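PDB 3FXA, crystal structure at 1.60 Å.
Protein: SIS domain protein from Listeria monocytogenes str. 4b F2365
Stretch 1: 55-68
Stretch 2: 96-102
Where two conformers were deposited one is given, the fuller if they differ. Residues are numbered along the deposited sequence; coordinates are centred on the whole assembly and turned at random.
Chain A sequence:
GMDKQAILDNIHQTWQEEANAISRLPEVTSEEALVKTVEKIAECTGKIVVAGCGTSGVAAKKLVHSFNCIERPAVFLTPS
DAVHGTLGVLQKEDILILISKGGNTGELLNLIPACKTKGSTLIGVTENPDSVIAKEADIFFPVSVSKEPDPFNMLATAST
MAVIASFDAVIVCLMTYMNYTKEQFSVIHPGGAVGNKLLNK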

ATOM      1  N   THR A  55       3.932  10.826   7.716  1.00 16.49           N
ATOM      2  CA  THR A  55       5.070  11.302   6.925  0.50 17.29           C
ATOM      3  C   THR A  55       6.313  10.414   7.127  1.00 16.22           C
ATOM      4  O   THR A  55       7.045  10.123   6.167  1.00 16.57           O
ATOM      5  N   SER A  56       6.558   9.985   8.374  1.00 15.55           N
ATOM      6  CA  SER A  56       7.662   9.032   8.675  1.00 14.71           C
ATOM      7  C   SER A  56       7.447   7.721   7.883  1.00 13.43           C
ATOM      8  O   SER A  56       8.405   7.078   7.467  1.00 15.82           O
ATOM      9  N   GLY A  57       6.187   7.328   7.697  1.00 13.04           N
ATOM     10  CA  GLY A  57       5.808   6.195   6.866  1.00 13.51           C
ATOM     11  C   GLY A  57       6.194   6.380   5.400  1.00 13.32           C
ATOM     12  O   GLY A  57       6.655   5.426   4.793  1.00 14.92           O
ATOM     13  N   VAL A  58       6.021   7.594   4.833  1.00 12.41           N
ATOM     14  CA  VAL A  58       6.393   7.849   3.442  1.00 13.71           C
ATOM     15  C   VAL A  58       7.938   7.752   3.339  1.00 12.91           C
ATOM     16  O   VAL A  58       8.454   7.165   2.373  1.00 14.34           O
ATOM     17  N   ALA A  59       8.643   8.321   4.323  1.00 14.39           N
ATOM     18  CA  ALA A  59      10.118   8.180   4.408  1.00 13.66           C
ATOM     19  C   ALA A  59      10.491   6.705   4.446  1.00 12.95           C
ATOM     20  O   ALA A  59      11.363   6.268   3.709  1.00 13.12           O
ATOM     21  N   ALA A  60       9.754   5.919   5.246  1.00 12.21           N
ATOM     22  CA  ALA A  60      10.019   4.472   5.341  1.00 14.14           C
ATOM     23  C   ALA A  60       9.879   3.770   3.990  1.00 12.14           C
ATOM     24  O   ALA A  60      10.716   2.933   3.584  1.00 14.97           O
ATOM     25  N   LYS A  61       8.822   4.142   3.261  1.00 12.59           N
ATOM     26  CA  LYS A  61       8.568   3.603   1.929  1.00 12.93           C
ATOM     27  C   LYS A  61       9.679   4.011   0.940  1.00 12.32           C
ATOM     28  O   LYS A  61       9.995   3.245   0.024  1.00 13.23           O
ATOM     29  N   LYS A  62      10.283   5.192   1.154  1.00 13.28           N
ATOM     30  CA  LYS A  62      11.356   5.652   0.258  1.00 12.59           C
ATOM     31  C   LYS A  62      12.596   4.763   0.513  1.00 11.06           C
ATOM     32  O   LYS A  62      13.202   4.246  -0.439  1.00 13.35           O
ATOM     33  N   LEU A  63      12.937   4.549   1.782  1.00 12.42           N
ATOM     34  CA  LEU A  63      14.011   3.617   2.146  1.00 12.68           C
ATOM     35  C   LEU A  63      13.795   2.222   1.512  1.00 12.05           C
ATOM     36  O   LEU A  63      14.702   1.660   0.868  1.00 13.14           O
ATOM     37  N   VAL A  64      12.585   1.700   1.676  1.00 12.56           N
ATOM     38  CA  VAL A  64      12.204   0.382   1.147  1.00 12.30           C
ATOM     39  C   VAL A  64      12.354   0.302  -0.361  1.00 12.26           C
ATOM     40  O   VAL A  64      12.989  -0.614  -0.850  1.00 12.31           O
ATOM     41  N   HIS A  65      11.861   1.296  -1.104  1.00 13.28           N
ATOM     42  CA  HIS A  65      12.070   1.271  -2.553  1.00 11.86           C
ATOM     43  C   HIS A  65      13.570   1.260  -2.955  1.00 13.06           C
ATOM     44  O   HIS A  65      14.023   0.397  -3.730  1.00 14.23           O
ATOM     45  N   SER A  66      14.297   2.238  -2.431  1.00 13.64           N
ATOM     46  CA  SER A  66      15.704   2.410  -2.774  1.00 12.96           C
ATOM     47  C   SER A  66      16.619   1.270  -2.328  1.00 12.71           C
ATOM     48  O   SER A  66      17.559   0.934  -3.062  1.00 14.99           O
ATOM     49  N   PHE A  67      16.321   0.646  -1.189  1.00 10.74           N
ATOM     50  CA  PHE A  67      17.093  -0.527  -0.729  1.00 11.46           C
ATOM     51  C   PHE A  67      16.878  -1.658  -1.742  1.00 11.57           C
ATOM     52  O   PHE A  67      17.848  -2.275  -2.219  1.00 14.93           O
ATOM     53  N   ASN A  68      15.630  -1.907  -2.124  1.00 10.81           N
ATOM     54  CA  ASN A  68      15.339  -2.913  -3.160  1.00 11.30           C
ATOM     55  C   ASN A  68      16.055  -2.645  -4.468  1.00 11.54           C
ATOM     56  O   ASN A  68      16.611  -3.562  -5.067  1.00 13.32           O
ATOM     57  N   LEU A  96      15.356  -4.118  11.637  1.00 13.15           N
ATOM     58  CA  LEU A  96      14.150  -3.307  11.796  1.00 13.40           C
ATOM     59  C   LEU A  96      14.590  -1.849  11.924  1.00 13.52           C
ATOM     60  O   LEU A  96      15.449  -1.537  12.758  1.00 14.45           O
ATOM     61  N   ILE A  97      14.033  -0.997  11.074  1.00 14.25           N
ATOM     62  CA  ILE A  97      14.282   0.436  11.089  1.00 14.45           C
ATOM     63  C   ILE A  97      12.974   1.114  11.480  1.00 14.18           C
ATOM     64  O   ILE A  97      11.956   0.995  10.769  1.00 14.97           O
ATOM     65  N   LEU A  98      12.989   1.787  12.632  1.00 13.96           N
ATOM     66  CA  LEU A  98      11.829   2.544  13.105  1.00 14.66           C
ATOM     67  C   LEU A  98      12.105   4.029  12.883  1.00 16.43           C
ATOM     68  O   LEU A  98      13.115   4.546  13.357  1.00 17.21           O
ATOM     69  N   ILE A  99      11.202   4.705  12.165  1.00 15.13           N
ATOM     70  CA  ILE A  99      11.344   6.145  11.835  1.00 13.94           C
ATOM     71  C   ILE A  99      10.278   6.919  12.600  1.00 15.97           C
ATOM     72  O   ILE A  99       9.072   6.753  12.366  1.00 15.42           O
ATOM     73  N   SER A 100      10.730   7.685  13.582  1.00 16.23           N
ATOM     74  CA  SER A 100       9.854   8.498  14.416  1.00 16.47           C
ATOM     75  C   SER A 100      10.590   9.745  14.853  1.00 18.03           C
ATOM     76  O   SER A 100      11.545   9.631  15.615  1.00 17.70           O
ATOM     77  N   LYS A 101      10.128  10.923  14.419  1.00 18.71           N
ATOM     78  CA  LYS A 101      10.802  12.194  14.758  1.00 17.55           C
ATOM     79  C   LYS A 101      10.983  12.347  16.255  1.00 17.41           C
ATOM     80  O   LYS A 101      12.105  12.453  16.708  1.00 17.02           O
ATOM     81  N   GLY A 102       9.889  12.335  17.021  1.00 17.63           N
ATOM     82  CA  GLY A 102       9.964  12.425  18.478  1.00 19.27           C
ATOM     83  C   GLY A 102      10.472  11.163  19.174  1.00 18.99           C
ATOM     84  O   GLY A 102      10.848  11.238  20.342  1.00 21.53           O
TER

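Helix 55-68 packs against strand 96-99 of the same chain through a small, almost wholly apolar contact with no hydrogen bond across it, burying 287 Å² summed over both sides. The two elements run roughly antiparallel, their N-to-C directions 146° apart and their axes 8.7 Å apart at closest approach. The backbones come nearest at the start of the helix, where the CA atoms of S56 and I99 lie 5.6 Å apart.

Side chains on the strand alternate, so I97 and I99 point toward the helix while L98, between them, points away. Both isoleucines adopt the same rotamer, chi1 m and chi2 t, which extends CD1 of each to the helix. I99 is the centre of the contact and gives up the largest area, 101 Å². Its CD1 lies 3.6 Å from the backbone N of A60, 4.1 Å from CB of A59 and 3.9 Å from CB of A60; with only a methyl group on each of these alanines, the isoleucine reaches right to the helix backbone. That N of A60 is already engaged within the helix, donating to O of S56 at 2.8 Å, so its closeness to a methyl leaves no helical bond unmade.

One turn after A59, L63 (chi1 m, chi2 p) points toward the strand and bridges the two isoleucines: its CD2 is 4.1 Å from CD1 of I99 and 4.2 Å from CD1 of I97. F67, a further turn along, has chi1 m and chi2 near -54°; its CE2 sits 4.1 Å from CD1 of I97, which meets the ring obliquely. The positions 56, 59, 60, 63 and 67 thus form a stripe along the helix, with A60 at its side, as steps of three or four residues allow.

S56 (chi1 m) closes the contact at the helix start. CB of S56 lies 3.2 Å from O of I99 and 3.7 Å from CG2 of I99, and OG of S56 is 4.1 Å from CA of S100. Beyond the strand the contact fades: S100 (chi1 t) points away, and K101 starts sideways but its end leads away, NZ being bonded elsewhere in the structure.

Away from this surface, K62 donates from NZ to OG of S66 at 2.8 Å, one turn on, and K61 points away from the strand, its side chain extended beyond a chi1 of m.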

ATOM      1  CB  THR A  55       5.333  12.819   7.195  0.50 17.48           C
ATOM      2  OG1 THR A  55       6.172  13.361   6.168  0.50 18.78           O
ATOM      3  CG2 THR A  55       5.926  13.065   8.599  0.50 17.09           C
ATOM      4  CB  SER A  56       7.764   8.728  10.161  1.00 14.97           C
ATOM      5  OG  SER A  56       8.224   9.844  10.878  1.00 16.90           O
ATOM      6  CB  VAL A  58       5.822   9.163   2.873  1.00 14.64           C
ATOM      7  CG1 VAL A  58       6.250   9.319   1.403  1.00 17.73           C
ATOM      8  CG2 VAL A  58       4.283   9.203   3.063  1.00 16.85           C
ATOM      9  CB  ALA A  59      10.668   8.883   5.648  1.00 12.29           C
ATOM     10  CB  ALA A  60       9.090   3.811   6.399  1.00 15.27           C
ATOM     11  CB  LYS A  61       7.189   3.989   1.434  1.00 15.92           C
ATOM     12  CG  LYS A  61       6.094   3.281   2.223  1.00 15.80           C
ATOM     13  CD  LYS A  61       4.720   3.845   1.916  1.00 18.78           C
ATOM     14  CE  LYS A  61       3.649   3.177   2.809  1.00 17.68           C
ATOM     15  NZ  LYS A  61       2.259   3.705   2.664  1.00 18.27           N
ATOM     16  CB  LYS A  62      11.621   7.157   0.425  1.00 13.45           C
ATOM     17  CG  LYS A  62      12.133   7.846  -0.846  1.00 15.41           C
ATOM     18  CD  LYS A  62      13.461   7.315  -1.296  1.00 19.51           C
ATOM     19  CE  LYS A  62      13.948   7.965  -2.524  1.00 19.78           C
ATOM     20  NZ  LYS A  62      15.364   7.608  -2.811  1.00 17.85           N
ATOM     21  CB  LEU A  63      14.155   3.453   3.647  1.00 12.52           C
ATOM     22  CG  LEU A  63      14.919   4.481   4.497  1.00 12.26           C
ATOM     23  CD1 LEU A  63      14.337   5.882   4.461  1.00 10.53           C
ATOM     24  CD2 LEU A  63      15.020   3.952   5.924  1.00 12.57           C
ATOM     25  CB  VAL A  64      10.766  -0.002   1.594  1.00 11.30           C
ATOM     26  CG1 VAL A  64      10.219  -1.219   0.786  1.00 14.39           C
ATOM     27  CG2 VAL A  64      10.705  -0.255   3.140  1.00 15.17           C
ATOM     28  CB  HIS A  65      11.381   2.443  -3.260  1.00 11.44           C
ATOM     29  CG  HIS A  65      11.665   2.487  -4.739  1.00 13.40           C
ATOM     30  ND1 HIS A  65      11.042   1.648  -5.640  1.00 15.97           N
ATOM     31  CD2 HIS A  65      12.577   3.193  -5.452  1.00 19.56           C
ATOM     32  CE1 HIS A  65      11.529   1.861  -6.842  1.00 18.75           C
ATOM     33  NE2 HIS A  65      12.462   2.794  -6.761  1.00 21.26           N
ATOM     34  CB  SER A  66      16.208   3.804  -2.364  1.00 12.50           C
ATOM     35  OG  SER A  66      15.482   4.788  -3.094  1.00 13.82           O
ATOM     36  CB  PHE A  67      16.705  -0.977   0.695  1.00 11.87           C
ATOM     37  CG  PHE A  67      17.326  -0.187   1.784  1.00 11.27           C
ATOM     38  CD1 PHE A  67      18.731  -0.018   1.833  1.00 16.16           C
ATOM     39  CD2 PHE A  67      16.567   0.293   2.858  1.00 14.05           C
ATOM     40  CE1 PHE A  67      19.330   0.682   2.904  1.00 15.09           C
ATOM     41  CE2 PHE A  67      17.180   0.985   3.917  1.00 20.08           C
ATOM     42  CZ  PHE A  67      18.534   1.180   3.936  1.00 16.59           C
ATOM     43  CB  ASN A  68      13.842  -3.127  -3.374  1.00 10.48           C
ATOM     44  CG  ASN A  68      13.206  -3.866  -2.229  1.00 11.71           C
ATOM     45  OD1 ASN A  68      13.695  -4.922  -1.824  1.00 12.21           O
ATOM     46  ND2 ASN A  68      12.093  -3.360  -1.723  1.00 12.83           N
ATOM     47  CB  LEU A  96      13.326  -3.748  13.015  1.00 14.99           C
ATOM     48  CG  LEU A  96      12.066  -2.948  13.367  1.00 15.02           C
ATOM     49  CD1 LEU A  96      11.006  -3.033  12.252  1.00 14.23           C
ATOM     50  CD2 LEU A  96      11.479  -3.398  14.708  1.00 17.93           C
ATOM     51  CB  ILE A  97      14.798   0.985   9.738  1.00 13.43           C
ATOM     52  CG1 ILE A  97      16.043   0.210   9.278  1.00 12.60           C
ATOM     53  CG2 ILE A  97      15.052   2.509   9.851  1.00 16.02           C
ATOM     54  CD1 ILE A  97      16.727   0.766   7.991  1.00 15.29           C
ATOM     55  CB  LEU A  98      11.551   2.252  14.567  1.00 14.03           C
ATOM     56  CG  LEU A  98      11.235   0.782  14.894  1.00 17.81           C
ATOM     57  CD1 LEU A  98      10.946   0.640  16.384  1.00 16.06           C
ATOM     58  CD2 LEU A  98      10.059   0.206  14.077  1.00 16.65           C
ATOM     59  CB  ILE A  99      11.207   6.466  10.335  1.00 14.94           C
ATOM     60  CG1 ILE A  99      12.185   5.634   9.506  1.00 13.42           C
ATOM     61  CG2 ILE A  99      11.439   7.995  10.083  1.00 14.29           C
ATOM     62  CD1 ILE A  99      12.044   5.783   8.010  1.00 14.66           C
ATOM     63  CB  SER A 100       9.421   7.686  15.640  1.00 16.70           C
ATOM     64  OG  SER A 100       8.888   8.548  16.618  1.00 16.95           O
ATOM     65  CB  LYS A 101      10.064  13.409  14.178  1.00 19.27           C
ATOM     66  CG  LYS A 101      10.754  14.761  14.343  1.00 20.17           C
ATOM     67  CD  LYS A 101       9.894  15.806  13.635  1.00 22.22           C
ATOM     68  CE  LYS A 101      10.390  17.230  13.747  1.00 27.38           C
ATOM     69  NZ  LYS A 101      10.498  17.717  15.135  1.00 26.07           N
TER